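Local coordinates for protein inositol-1-monophosphatase SuhB (Mycobacterium tuberculosis, PDB 2Q74) that probably hydrolyses inositol 1-phosphate to free myo-inositol and phosphate, with magnesium as cofactor, at residues L213-V218 against V264-P269; G77-G82 against R98-L103; A141-S146 against A153-E158. One frame throughout, in Å; residues are numbered along the deposited sequence.

Contact 1. Residues L213-V218 against V264-P269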
# COMPACT_ATOMS: atom_id res chain seq x y z
N LEU A 213 -9.63 -2.97 -3.79
CA LEU A 213 -9.06 -3.14 -2.45
C LEU A 213 -9.30 -1.93 -1.56
O LEU A 213 -9.42 -2.10 -0.35
CB LEU A 213 -7.54 -3.47 -2.54
CG LEU A 213 -7.22 -4.88 -3.06
CD1 LEU A 213 -5.69 -5.09 -3.24
CD2 LEU A 213 -7.82 -5.94 -2.16
N ASP A 214 -9.35 -0.73 -2.13
CA ASP A 214 -9.63 0.49 -1.37
C ASP A 214 -11.07 0.43 -0.81
O ASP A 214 -11.32 0.74 0.35
CB ASP A 214 -9.51 1.73 -2.27
CG ASP A 214 -8.07 2.09 -2.62
OD1 ASP A 214 -7.18 1.96 -1.77
OD2 ASP A 214 -7.83 2.54 -3.75
N LEU A 215 -12.01 0.05 -1.66
CA LEU A 215 -13.36 -0.10 -1.22
C LEU A 215 -13.43 -1.12 -0.08
O LEU A 215 -14.15 -0.93 0.90
CB LEU A 215 -14.25 -0.50 -2.40
CG LEU A 215 -14.49 0.65 -3.40
CD1 LEU A 215 -14.98 0.14 -4.74
CD2 LEU A 215 -15.51 1.69 -2.78
N CYS A 216 -12.63 -2.18 -0.16
CA CYS A 216 -12.67 -3.19 0.92
C CYS A 216 -12.03 -2.65 2.21
O CYS A 216 -12.50 -2.92 3.33
CB CYS A 216 -11.99 -4.49 0.47
SG CYS A 216 -12.85 -5.37 -0.84
N MET A 217 -10.96 -1.88 2.05
CA MET A 217 -10.33 -1.29 3.22
C MET A 217 -11.36 -0.42 4.00
O MET A 217 -11.44 -0.46 5.23
CB MET A 217 -9.10 -0.50 2.83
CG MET A 217 -7.94 -1.41 2.46
SD MET A 217 -6.43 -0.47 2.12
CE MET A 217 -6.55 -0.51 0.35
N VAL A 218 -12.13 0.36 3.25
CA VAL A 218 -13.14 1.22 3.87
C VAL A 218 -14.12 0.35 4.67
O VAL A 218 -14.37 0.59 5.85
CB VAL A 218 -13.86 2.07 2.83
CG1 VAL A 218 -15.02 2.80 3.45
CG2 VAL A 218 -12.87 3.07 2.18
N VAL A 264 -16.45 7.57 -7.85
CA VAL A 264 -16.76 6.78 -6.68
C VAL A 264 -16.36 7.53 -5.44
O VAL A 264 -15.20 8.01 -5.34
CB VAL A 264 -15.98 5.44 -6.67
CG1 VAL A 264 -16.42 4.57 -5.49
CG2 VAL A 264 -16.15 4.71 -8.00
N VAL A 265 -17.31 7.64 -4.51
CA VAL A 265 -17.03 8.13 -3.16
C VAL A 265 -17.56 7.11 -2.15
O VAL A 265 -18.70 6.66 -2.24
CB VAL A 265 -17.61 9.51 -2.91
CG1 VAL A 265 -17.25 9.98 -1.50
CG2 VAL A 265 -17.10 10.49 -3.94
N ALA A 266 -16.70 6.69 -1.23
CA ALA A 266 -17.08 5.76 -0.18
C ALA A 266 -16.48 6.24 1.13
O ALA A 266 -15.29 6.48 1.21
CB ALA A 266 -16.59 4.37 -0.52
N ALA A 267 -17.30 6.40 2.16
CA ALA A 267 -16.82 6.99 3.40
C ALA A 267 -17.59 6.47 4.60
O ALA A 267 -18.78 6.13 4.49
CB ALA A 267 -16.95 8.51 3.32
N ALA A 268 -16.93 6.43 5.75
CA ALA A 268 -17.64 6.20 6.99
C ALA A 268 -18.74 7.26 7.11
O ALA A 268 -18.54 8.42 6.74
CB ALA A 268 -16.70 6.25 8.15
N PRO A 269 -19.92 6.87 7.61
CA PRO A 269 -21.12 7.72 7.58
C PRO A 269 -20.98 9.04 8.33
O PRO A 269 -21.55 10.06 7.91
CB PRO A 269 -22.18 6.84 8.25
CG PRO A 269 -21.39 5.89 9.08
CD PRO A 269 -20.19 5.58 8.27
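Leu215 reaches from its helix to the strand with a single methyl, CD2, which meets two side chains. Its nearer partner is Ala266, whose CB lies 3.7 Å from Leu215 CD2; the second is Val264, with CG1 4.1 Å from the same methyl. Val218, one turn further along the helix, packs more loosely: its CG2 comes within 4.3 Å of Ala266 O, and its CG1 touches the backbone at Ala267. These are dispersion contacts, and the residue types suit them. A leucine is long enough to reach the strand from a bond that does not point at it, while an alanine at 266 presents one methyl and lets the helix come close.

The backbone explains the reach. The first side-chain bond of Leu215 runs across the line to the strand; chi1 of -72° sets CG anti to the carbonyl carbon, and the end of the side chain lies nearer the strand than that first bond suggests. The first side-chain bonds of Val218, Val264 and Ala266 point toward the other segment, whereas those of Val265 and Ala267 point away. The bond from Val218 N to Asp214 O, 3.0 Å, is one of the i to i+4 bonds of the helix that fix the spacing of these side chains. The axes of helix segment 213-218 and strand segment 264-267 approach to 8.8 Å and run 23° apart in the same sense, so the helix lies nearly along the strand.

Tyr226 of the neighbouring strand 225-231 widens the apolar surface beneath Leu215 and Val218. The Leu215 side chain lies about 7 Å from those of Asp107 and Asp235, two of the probable magnesium-binding residues. Strand 262-267 is hydrogen-bonded between strands 225-231 and 249-252, and Val265 and Ala267 carry its other face onto helix 272-280, so the sheet is packed between two layers of helix.

Contact 2. Residues G77-G82 against R98-L103; sequences GDPILG and RVTWVL
Ile80 and Leu81 pair with Trp101 and Val102 as parallel beta strands, 80-81 being the outermost strand, within the chain, of the larger sheet. The segments lead straight into Glu83 and Asp104, both probable magnesium ligands. The backbone bonds step along the pair: Trp101 N to Pro79 O (2.9 Å), Leu81 N back to Trp101 O (2.9 Å), and Leu103 N to Leu81 O (3.2 Å). Pro79 has no N-H to continue this ladder; its CD faces Val99 O instead, while its carbonyl still accepts.

The closer apolar contacts lie on the face shared by Ile80 and Trp101, where Ile80 CD1 rests 3.7 Å from Trp101 CB; Leu81 and Val102 meet on the other face. Leu71 of helix 55-74 touches the side chains of Ile80 and Trp101, and Leu11 and Val14 of helix 8-33 touch Trp101.

Polar and charged contacts gather at the start of the pair. Asp78 OD1 lies over one face of the Arg98 guanidinium, 4.5 Å from NE, without a salt bridge; Arg75 supplies one, at Asp78 OD2. Trp101 NE1 bonds to that same OD2 at 3.0 Å, with an N-H...O angle of 148°, on the anti side and 18° out of the carboxylate plane.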
# COMPACT_ATOMS: atom_id res chain seq x y z
N GLY A 77 -27.05 -19.79 -17.99
CA GLY A 77 -27.57 -18.79 -18.93
C GLY A 77 -27.23 -17.34 -18.59
O GLY A 77 -27.78 -16.41 -19.18
N ASP A 78 -26.33 -17.13 -17.64
CA ASP A 78 -26.06 -15.79 -17.13
C ASP A 78 -25.09 -15.00 -18.00
O ASP A 78 -24.04 -15.50 -18.40
CB ASP A 78 -25.55 -15.83 -15.70
CG ASP A 78 -26.66 -16.06 -14.71
OD1 ASP A 78 -27.66 -16.71 -15.07
OD2 ASP A 78 -26.52 -15.59 -13.57
N PRO A 79 -25.46 -13.76 -18.32
CA PRO A 79 -24.57 -12.85 -19.02
C PRO A 79 -23.32 -12.50 -18.24
O PRO A 79 -23.35 -12.42 -17.01
CB PRO A 79 -25.43 -11.59 -19.21
CG PRO A 79 -26.81 -12.09 -19.15
CD PRO A 79 -26.78 -13.15 -18.13
N ILE A 80 -22.24 -12.27 -18.97
CA ILE A 80 -20.95 -11.93 -18.41
C ILE A 80 -20.46 -10.65 -19.06
O ILE A 80 -20.18 -10.62 -20.27
CB ILE A 80 -19.88 -13.02 -18.70
CG1 ILE A 80 -20.38 -14.43 -18.32
CG2 ILE A 80 -18.60 -12.66 -18.02
CD1 ILE A 80 -20.87 -14.55 -16.92
N LEU A 81 -20.35 -9.58 -18.27
CA LEU A 81 -19.64 -8.38 -18.68
C LEU A 81 -18.22 -8.44 -18.10
O LEU A 81 -18.01 -8.24 -16.90
CB LEU A 81 -20.36 -7.11 -18.21
CG LEU A 81 -19.62 -5.78 -18.41
CD1 LEU A 81 -19.42 -5.46 -19.88
CD2 LEU A 81 -20.36 -4.65 -17.73
N GLY A 82 -17.26 -8.74 -18.96
CA GLY A 82 -15.87 -8.80 -18.54
C GLY A 82 -15.15 -7.49 -18.77
O GLY A 82 -15.71 -6.54 -19.33
N ARG A 98 -32.93 -12.23 -14.33
CA ARG A 98 -31.63 -12.54 -14.92
C ARG A 98 -30.48 -11.74 -14.28
O ARG A 98 -30.62 -10.54 -14.05
CB ARG A 98 -31.66 -12.28 -16.43
CG ARG A 98 -30.46 -12.85 -17.18
CD ARG A 98 -30.78 -14.13 -17.98
NE ARG A 98 -31.33 -15.23 -17.18
CZ ARG A 98 -31.24 -16.53 -17.49
NH1 ARG A 98 -30.59 -16.94 -18.59
NH2 ARG A 98 -31.78 -17.44 -16.69
N VAL A 99 -29.36 -12.41 -14.00
CA VAL A 99 -28.19 -11.79 -13.35
C VAL A 99 -26.99 -11.68 -14.31
O VAL A 99 -26.77 -12.55 -15.15
CB VAL A 99 -27.75 -12.60 -12.12
CG1 VAL A 99 -26.24 -12.51 -11.93
CG2 VAL A 99 -28.47 -12.13 -10.89
N THR A 100 -26.22 -10.61 -14.15
CA THR A 100 -25.05 -10.36 -14.97
C THR A 100 -23.80 -10.34 -14.10
O THR A 100 -23.73 -9.60 -13.11
CB THR A 100 -25.14 -9.01 -15.70
OG1 THR A 100 -26.16 -9.08 -16.70
CG2 THR A 100 -23.80 -8.65 -16.37
N TRP A 101 -22.81 -11.14 -14.48
CA TRP A 101 -21.57 -11.20 -13.72
C TRP A 101 -20.59 -10.19 -14.27
O TRP A 101 -20.21 -10.27 -15.43
CB TRP A 101 -21.01 -12.61 -13.72
CG TRP A 101 -21.97 -13.52 -13.07
CD1 TRP A 101 -22.99 -14.17 -13.67
CD2 TRP A 101 -22.05 -13.85 -11.68
NE1 TRP A 101 -23.70 -14.90 -12.76
CE2 TRP A 101 -23.15 -14.72 -11.52
CE3 TRP A 101 -21.29 -13.49 -10.55
CZ2 TRP A 101 -23.52 -15.24 -10.28
CZ3 TRP A 101 -21.65 -14.01 -9.31
CH2 TRP A 101 -22.77 -14.88 -9.18
N VAL A 102 -20.23 -9.22 -13.43
CA VAL A 102 -19.29 -8.17 -13.81
C VAL A 102 -17.96 -8.49 -13.17
O VAL A 102 -17.88 -8.64 -11.95
CB VAL A 102 -19.74 -6.80 -13.29
CG1 VAL A 102 -18.84 -5.69 -13.82
CG2 VAL A 102 -21.20 -6.53 -13.66
N LEU A 103 -16.91 -8.61 -13.97
CA LEU A 103 -15.67 -9.05 -13.38
C LEU A 103 -14.36 -8.43 -13.87
O LEU A 103 -14.29 -7.89 -14.97
CB LEU A 103 -15.62 -10.58 -13.32
CG LEU A 103 -15.71 -11.49 -14.53
CD1 LEU A 103 -16.72 -12.59 -14.23
CD2 LEU A 103 -16.12 -10.77 -15.76

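Contact 3. Residues A141-S146 against A153-E158; sequences ARTVYS and AHLTDE
Tyr145 and Leu155 face each other across a beta hairpin, strands 143-148 and 152-157, which lies in the larger sheet between strands 130-138 and 160-163. The two axes run 168° apart, essentially antiparallel, at 4.7 Å. Two hydrogen-bonded pairs flank the non-hydrogen-bonded pair Tyr145-Leu155. Val144 N gives to Thr156 O at 3.0 Å and Thr156 N returns to Val144 O at 2.8 Å; Ser146 and His154 exchange the same two bonds.

The strand is entered through a G1 beta bulge: Arg142 and Thr143 both face Asp138, and Arg142 has the left-handed backbone conformation, phi 61°, that this bulge needs at its first position.

Beta-branched Val144 and Thr156 share one face with Ser146 and His154, and suit extended backbone there. On that face Ser146 OG bonds to Glu16 OE2, which gives the hydroxyl of a buried serine a partner. On the other, Tyr145 and Leu155 turn inward to Leu164, and Tyr145 also meets Ile242 of helix 233-245; a large ring and a leucine fill such a layer well. Beside this pair, Leu155 CD2 lies 3.8 Å from Thr143 CB.

The tyrosine and leucine side chains run alongside each other in the same direction. Leu155 CG makes an off-centre CH-pi contact, 4.2 Å from the Tyr145 ring centroid and 3.7 Å from its CE2.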
# COMPACT_ATOMS: atom_id res chain seq x y z
N ALA A 141 -2.81 -11.54 -0.11
CA ALA A 141 -3.16 -11.68 1.31
C ALA A 141 -3.81 -13.03 1.56
O ALA A 141 -3.83 -13.49 2.68
CB ALA A 141 -4.08 -10.57 1.72
N ARG A 142 -4.33 -13.66 0.52
CA ARG A 142 -5.10 -14.90 0.62
C ARG A 142 -6.35 -14.73 1.45
O ARG A 142 -6.69 -15.57 2.28
CB ARG A 142 -4.23 -16.03 1.14
CG ARG A 142 -3.20 -16.44 0.15
CD ARG A 142 -2.25 -17.47 0.66
NE ARG A 142 -1.31 -17.77 -0.41
CZ ARG A 142 -0.18 -18.44 -0.28
NH1 ARG A 142 0.20 -18.90 0.91
NH2 ARG A 142 0.60 -18.64 -1.34
N THR A 143 -7.05 -13.62 1.22
CA THR A 143 -8.30 -13.33 1.93
C THR A 143 -9.40 -13.01 0.91
O THR A 143 -9.11 -12.68 -0.24
CB THR A 143 -8.09 -12.14 2.87
OG1 THR A 143 -7.69 -11.00 2.10
CG2 THR A 143 -6.98 -12.43 3.87
N VAL A 144 -10.65 -13.08 1.33
CA VAL A 144 -11.77 -12.78 0.45
C VAL A 144 -12.81 -11.95 1.19
O VAL A 144 -13.29 -12.33 2.26
CB VAL A 144 -12.41 -14.06 -0.17
CG1 VAL A 144 -13.50 -13.69 -1.17
CG2 VAL A 144 -11.36 -14.91 -0.86
N TYR A 145 -13.14 -10.80 0.62
CA TYR A 145 -14.19 -9.93 1.15
C TYR A 145 -15.43 -10.25 0.36
O TYR A 145 -15.34 -10.46 -0.84
CB TYR A 145 -13.81 -8.46 0.93
CG TYR A 145 -12.53 -8.03 1.61
CD1 TYR A 145 -11.28 -8.28 1.02
CD2 TYR A 145 -12.57 -7.39 2.83
CE1 TYR A 145 -10.09 -7.88 1.66
CE2 TYR A 145 -11.42 -6.97 3.46
CZ TYR A 145 -10.17 -7.22 2.87
OH TYR A 145 -9.05 -6.81 3.55
N SER A 146 -16.59 -10.27 1.02
CA SER A 146 -17.85 -10.46 0.29
C SER A 146 -19.05 -9.85 0.97
O SER A 146 -19.01 -9.56 2.16
CB SER A 146 -18.10 -11.94 0.06
OG SER A 146 -18.14 -12.66 1.29
N ALA A 153 -21.53 -7.55 5.23
CA ALA A 153 -20.23 -7.74 4.55
C ALA A 153 -19.30 -8.55 5.44
O ALA A 153 -19.17 -8.26 6.64
CB ALA A 153 -19.59 -6.40 4.27
N HIS A 154 -18.62 -9.55 4.88
CA HIS A 154 -17.67 -10.34 5.67
C HIS A 154 -16.31 -10.45 5.01
O HIS A 154 -16.18 -10.29 3.80
CB HIS A 154 -18.21 -11.74 5.95
CG HIS A 154 -19.65 -11.75 6.37
ND1 HIS A 154 -20.06 -11.33 7.61
CD2 HIS A 154 -20.77 -12.12 5.70
CE1 HIS A 154 -21.38 -11.43 7.69
NE2 HIS A 154 -21.83 -11.91 6.55
N LEU A 155 -15.30 -10.67 5.84
CA LEU A 155 -13.93 -10.97 5.42
C LEU A 155 -13.64 -12.41 5.83
O LEU A 155 -13.94 -12.80 6.97
CB LEU A 155 -12.97 -10.06 6.17
CG LEU A 155 -11.50 -9.91 5.73
CD1 LEU A 155 -10.72 -9.27 6.85
CD2 LEU A 155 -10.86 -11.18 5.35
N THR A 156 -13.07 -13.20 4.91
CA THR A 156 -12.73 -14.59 5.19
C THR A 156 -11.24 -14.81 5.04
O THR A 156 -10.67 -14.54 3.99
CB THR A 156 -13.49 -15.56 4.26
OG1 THR A 156 -14.89 -15.34 4.41
CG2 THR A 156 -13.18 -16.99 4.60
N ASP A 157 -10.61 -15.32 6.10
CA ASP A 157 -9.17 -15.64 6.10
C ASP A 157 -8.93 -16.97 6.84
O ASP A 157 -9.88 -17.73 7.10
CB ASP A 157 -8.37 -14.50 6.74
CG ASP A 157 -8.80 -14.20 8.18
OD1 ASP A 157 -9.24 -15.12 8.90
OD2 ASP A 157 -8.70 -13.02 8.59
N GLU A 158 -7.68 -17.25 7.20
CA GLU A 158 -7.34 -18.49 7.93
C GLU A 158 -8.12 -18.64 9.25
O GLU A 158 -8.54 -19.74 9.60
CB GLU A 158 -5.83 -18.61 8.21
CG GLU A 158 -5.28 -17.70 9.32
CD GLU A 158 -4.70 -16.41 8.76
OE1 GLU A 158 -3.49 -16.42 8.42
OE2 GLU A 158 -5.46 -15.40 8.68

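In the fold
Contact 1 is wholly buried, whereas contacts 2 and 3 are only partly so. Contacts 2 and 3 belong to the same larger sheet, one at its outermost strand within the chain and the other further across it, and both depend on backbone hydrogen bonds, parallel in one and antiparallel in the other. Contact 1 instead lays a helix on the second sheet through apolar side chains, with no hydrogen bonds between the two segments. It touches contact 3: Cys216 SG lies 3.6 Å from Tyr145 CG, placing helix 211-220 between the two sheets, as expected of the layered alpha-beta-alpha-beta-alpha sandwich. Contact 2 lies on the opposite side of the chain's centre from contact 1, and charged groups gather at its exposed end.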